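Local coordinates for SidF, inhibitor of growth family, member 3 (Legionella pneumophila subsp. pneumophila, PDB 4FYE), which is a phosphoinositide phosphatase of Legionella pneumophila that probably removes phosphate from phosphatidylinositol phosphates at membranes, at residues A[295-298]-A[299-302]; A[378-381]-A[382-386]. The protein carries 1 engineered substitution. All blocks are in the same frame, centred on the assembly; numbering follows the deposited sequence.

Contacts 1 and 2 are single turns, one on each of helices 284-311 and 373-387, which pack against each other, and they illustrate how turn-level geometry sets up the faces used for tertiary packing. Their centres lie about 11 Å apart, on the same side of the chain's centre. The helices meet where Leu295 CG comes to 3.8 Å from Met383 SD, and where Gln298 OE1 lies at the same distance, 3.8 Å, from Met384 CG. Both helices also touch strand 402-416 and helix 482-514. Residues 295-302 are buried throughout and polar on several sides, whereas residues 378-386 add a salt bridge within the turn.

Contact 1. Residues A[295-298]-A[299-302]; sequences LINQ and EEVI
With its CG anti to the backbone N (chi1 -167°) and a bend at chi2, Gln298 carries its amide forward along helix 284-311, so that NE2 meets Val301 CG1, 3.8 Å away, one turn on. The two side chains run obliquely past each other, and Val301 offers a methyl rather than a polar group; the amide finds its hydrogen bonds in Arg273, through OE1, and Glu356, through NE2. Those two partners fix the rotation of the amide, while Met384 and Tyr410 touch the same side chain. Underneath is ordinary alpha-helical i to i+4 bonding: Val301 N reaches Asn297 O at 3.0 Å in a nearly straight bond (167°), and Glu299 N reaches Leu295 O at 2.9 Å.

Other side chains lie against the carbonyls of the preceding turn. Glu299 turns its CG between its own N and carbonyl carbon (chi1 71°), which lays that methylene 3.2 Å from Ile296 O; its extended chain then delivers OE1 to a salt bridge with Arg213. Glu300, also extended, gives OE2 to Asn243 N and Gln214 NE2, and Asn297 bonds Gly242 and Arg273. This buried turn is thus stitched by its polar side chains to neighbouring segments. On the same face as Gln298, Ile302 CG1 packs 3.3 Å from Gln298 O, the carbonyl that also accepts Ile302 N.

Contact 2. Residues A[378-381]-A[382-386]; sequences EYVR and QMMDA
An i to i+4 salt bridge within one helix joins Arg381 to Asp385 on helix 373-387, whose neighbouring faces rest on strands 353-360 and 402-416 and on helices 284-311 and 482-514. Arg381 NE donates to Asp385 OD2 at 2.8 Å, with NH2 adding a weak second bond to the same oxygen at 3.3 Å. The pairing is not a coplanar one: guanidinium and carboxylate planes stand 68° apart, and OD2 is approached on its anti side, out of the carboxylate plane. Bends at chi2 (83°) and chi3 fold the arginine back over its own turn, which places one face of the guanidinium above Gln382 N. Charges nearby extend the pair into a network, since NH2 also bridges to Glu543 and OD2 to Arg443; two arginines at one carboxylate would probably favour its anionic form.

The adjoining face is apolar. Val380 CG1 and Met384 SD come to 4.1 Å as their side chains pass obliquely, and both residues touch Tyr358 of strand 353-360. Met383 leads instead toward helix 284-311, where it touches Thr294 and Leu295. Main-chain i to i+4 bonds hold these side chains in step. Among them, Met384 N donates almost straight (175°) to Val380 O at 2.8 Å, while Met384 CB and CG each lie 3.5 Å from that Val380 O.

Contact 1. Residues A[295-298]-A[299-302]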
# COMPACT_ATOMS: atom_id res chain seq x y z
N LEU A 295 13.59 7.16 -9.77
CA LEU A 295 14.67 6.22 -9.53
C LEU A 295 15.26 6.39 -8.10
O LEU A 295 15.40 5.44 -7.34
CB LEU A 295 15.77 6.46 -10.52
CG LEU A 295 16.61 5.38 -11.18
CD1 LEU A 295 18.06 5.80 -11.03
CD2 LEU A 295 16.42 3.99 -10.63
N ILE A 296 15.58 7.61 -7.74
CA ILE A 296 15.97 7.93 -6.40
C ILE A 296 14.99 7.33 -5.33
O ILE A 296 15.40 6.54 -4.45
CB ILE A 296 16.19 9.45 -6.31
CG1 ILE A 296 17.55 9.78 -6.97
CG2 ILE A 296 16.12 9.92 -4.87
CD1 ILE A 296 17.77 11.26 -7.27
N ASN A 297 13.70 7.67 -5.44
CA ASN A 297 12.68 7.05 -4.62
C ASN A 297 12.58 5.55 -4.78
O ASN A 297 12.36 4.86 -3.78
CB ASN A 297 11.37 7.65 -4.94
CG ASN A 297 11.29 9.08 -4.50
OD1 ASN A 297 12.17 9.59 -3.76
ND2 ASN A 297 10.22 9.74 -4.94
N GLN A 298 12.78 5.02 -6.00
CA GLN A 298 12.90 3.57 -6.12
C GLN A 298 14.01 2.99 -5.20
O GLN A 298 13.81 1.93 -4.62
CB GLN A 298 13.16 3.12 -7.56
CG GLN A 298 12.97 1.62 -7.69
CD GLN A 298 11.60 1.15 -7.22
OE1 GLN A 298 10.61 1.85 -7.41
NE2 GLN A 298 11.53 -0.07 -6.65
N GLU A 299 15.17 3.64 -5.06
CA GLU A 299 16.13 3.09 -4.13
C GLU A 299 15.66 3.12 -2.67
O GLU A 299 15.86 2.12 -1.96
CB GLU A 299 17.62 3.43 -4.39
CG GLU A 299 18.09 4.86 -4.14
CD GLU A 299 19.63 5.02 -4.10
OE1 GLU A 299 20.11 5.93 -3.40
OE2 GLU A 299 20.39 4.28 -4.76
N GLU A 300 14.91 4.14 -2.28
CA GLU A 300 14.36 4.18 -0.93
C GLU A 300 13.43 3.01 -0.71
O GLU A 300 13.47 2.34 0.31
CB GLU A 300 13.65 5.49 -0.66
CG GLU A 300 13.16 5.70 0.80
CD GLU A 300 12.05 6.76 0.95
OE1 GLU A 300 11.29 6.72 1.96
OE2 GLU A 300 11.87 7.64 0.06
N VAL A 301 12.61 2.73 -1.71
CA VAL A 301 11.76 1.54 -1.66
C VAL A 301 12.58 0.26 -1.44
O VAL A 301 12.10 -0.65 -0.78
CB VAL A 301 10.88 1.43 -2.94
CG1 VAL A 301 10.22 0.04 -3.12
CG2 VAL A 301 9.88 2.54 -2.95
N ILE A 302 13.77 0.16 -2.03
CA ILE A 302 14.61 -1.04 -1.83
C ILE A 302 15.08 -1.06 -0.40
O ILE A 302 15.07 -2.08 0.27
CB ILE A 302 15.81 -1.10 -2.77
CG1 ILE A 302 15.30 -1.00 -4.20
CG2 ILE A 302 16.66 -2.36 -2.50
CD1 ILE A 302 16.21 -1.60 -5.22

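Contact 2. Residues A[378-381]-A[382-386]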
# COMPACT_ATOMS: atom_id res chain seq x y z
N GLU A 378 4.39 4.49 -16.47
CA GLU A 378 5.59 4.35 -17.28
C GLU A 378 6.92 4.56 -16.53
O GLU A 378 7.83 3.74 -16.68
CB GLU A 378 5.52 5.18 -18.54
CG GLU A 378 5.35 4.29 -19.74
CD GLU A 378 5.03 5.06 -21.01
OE1 GLU A 378 5.84 5.94 -21.44
OE2 GLU A 378 3.97 4.76 -21.61
N TYR A 379 7.02 5.58 -15.68
CA TYR A 379 8.27 5.87 -14.99
C TYR A 379 8.60 4.86 -13.92
O TYR A 379 9.78 4.59 -13.64
CB TYR A 379 8.19 7.24 -14.35
CG TYR A 379 8.21 8.39 -15.31
CD1 TYR A 379 7.96 8.20 -16.67
CD2 TYR A 379 8.50 9.68 -14.88
CE1 TYR A 379 8.00 9.25 -17.57
CE2 TYR A 379 8.46 10.73 -15.77
CZ TYR A 379 8.23 10.49 -17.10
OH TYR A 379 8.27 11.48 -17.97
N VAL A 380 7.57 4.32 -13.29
CA VAL A 380 7.78 3.49 -12.13
C VAL A 380 8.16 2.14 -12.68
O VAL A 380 9.19 1.56 -12.27
CB VAL A 380 6.53 3.45 -11.21
CG1 VAL A 380 6.60 2.26 -10.27
CG2 VAL A 380 6.34 4.75 -10.42
N ARG A 381 7.40 1.67 -13.66
CA ARG A 381 7.72 0.41 -14.33
C ARG A 381 9.15 0.38 -14.93
O ARG A 381 9.84 -0.61 -14.86
CB ARG A 381 6.60 0.04 -15.31
CG ARG A 381 7.03 -0.41 -16.68
CD ARG A 381 7.39 -1.86 -16.72
NE ARG A 381 8.64 -2.07 -17.44
CZ ARG A 381 9.29 -1.19 -18.22
NH1 ARG A 381 8.83 0.04 -18.43
NH2 ARG A 381 10.43 -1.55 -18.79
N GLN A 382 9.63 1.50 -15.44
CA GLN A 382 10.97 1.57 -16.01
C GLN A 382 12.06 1.55 -14.91
O GLN A 382 13.08 0.82 -15.03
CB GLN A 382 11.03 2.82 -16.89
CG GLN A 382 12.41 3.34 -17.25
CD GLN A 382 12.37 4.44 -18.31
OE1 GLN A 382 13.30 4.54 -19.13
NE2 GLN A 382 11.28 5.25 -18.33
N MET A 383 11.84 2.31 -13.84
CA MET A 383 12.80 2.33 -12.72
C MET A 383 12.84 0.98 -11.92
O MET A 383 13.90 0.50 -11.55
CB MET A 383 12.63 3.59 -11.85
CG MET A 383 12.52 4.91 -12.61
SD MET A 383 13.87 5.40 -13.74
CE MET A 383 13.85 4.13 -14.96
N MET A 384 11.68 0.37 -11.69
CA MET A 384 11.65 -0.97 -11.14
C MET A 384 12.48 -1.93 -11.97
O MET A 384 13.28 -2.71 -11.42
CB MET A 384 10.20 -1.51 -10.96
CG MET A 384 9.41 -0.86 -9.82
SD MET A 384 7.75 -1.58 -9.69
CE MET A 384 8.31 -3.22 -9.31
N ASP A 385 12.31 -1.89 -13.30
CA ASP A 385 13.08 -2.79 -14.20
C ASP A 385 14.55 -2.37 -14.32
O ASP A 385 15.40 -3.21 -14.65
CB ASP A 385 12.44 -2.90 -15.60
CG ASP A 385 11.47 -4.10 -15.74
OD1 ASP A 385 11.59 -5.12 -15.00
OD2 ASP A 385 10.56 -3.99 -16.61
N ALA A 386 14.84 -1.09 -14.09
CA ALA A 386 16.21 -0.55 -14.07
C ALA A 386 17.01 -1.26 -13.01
O ALA A 386 18.18 -1.67 -13.27
CB ALA A 386 16.20 0.94 -13.77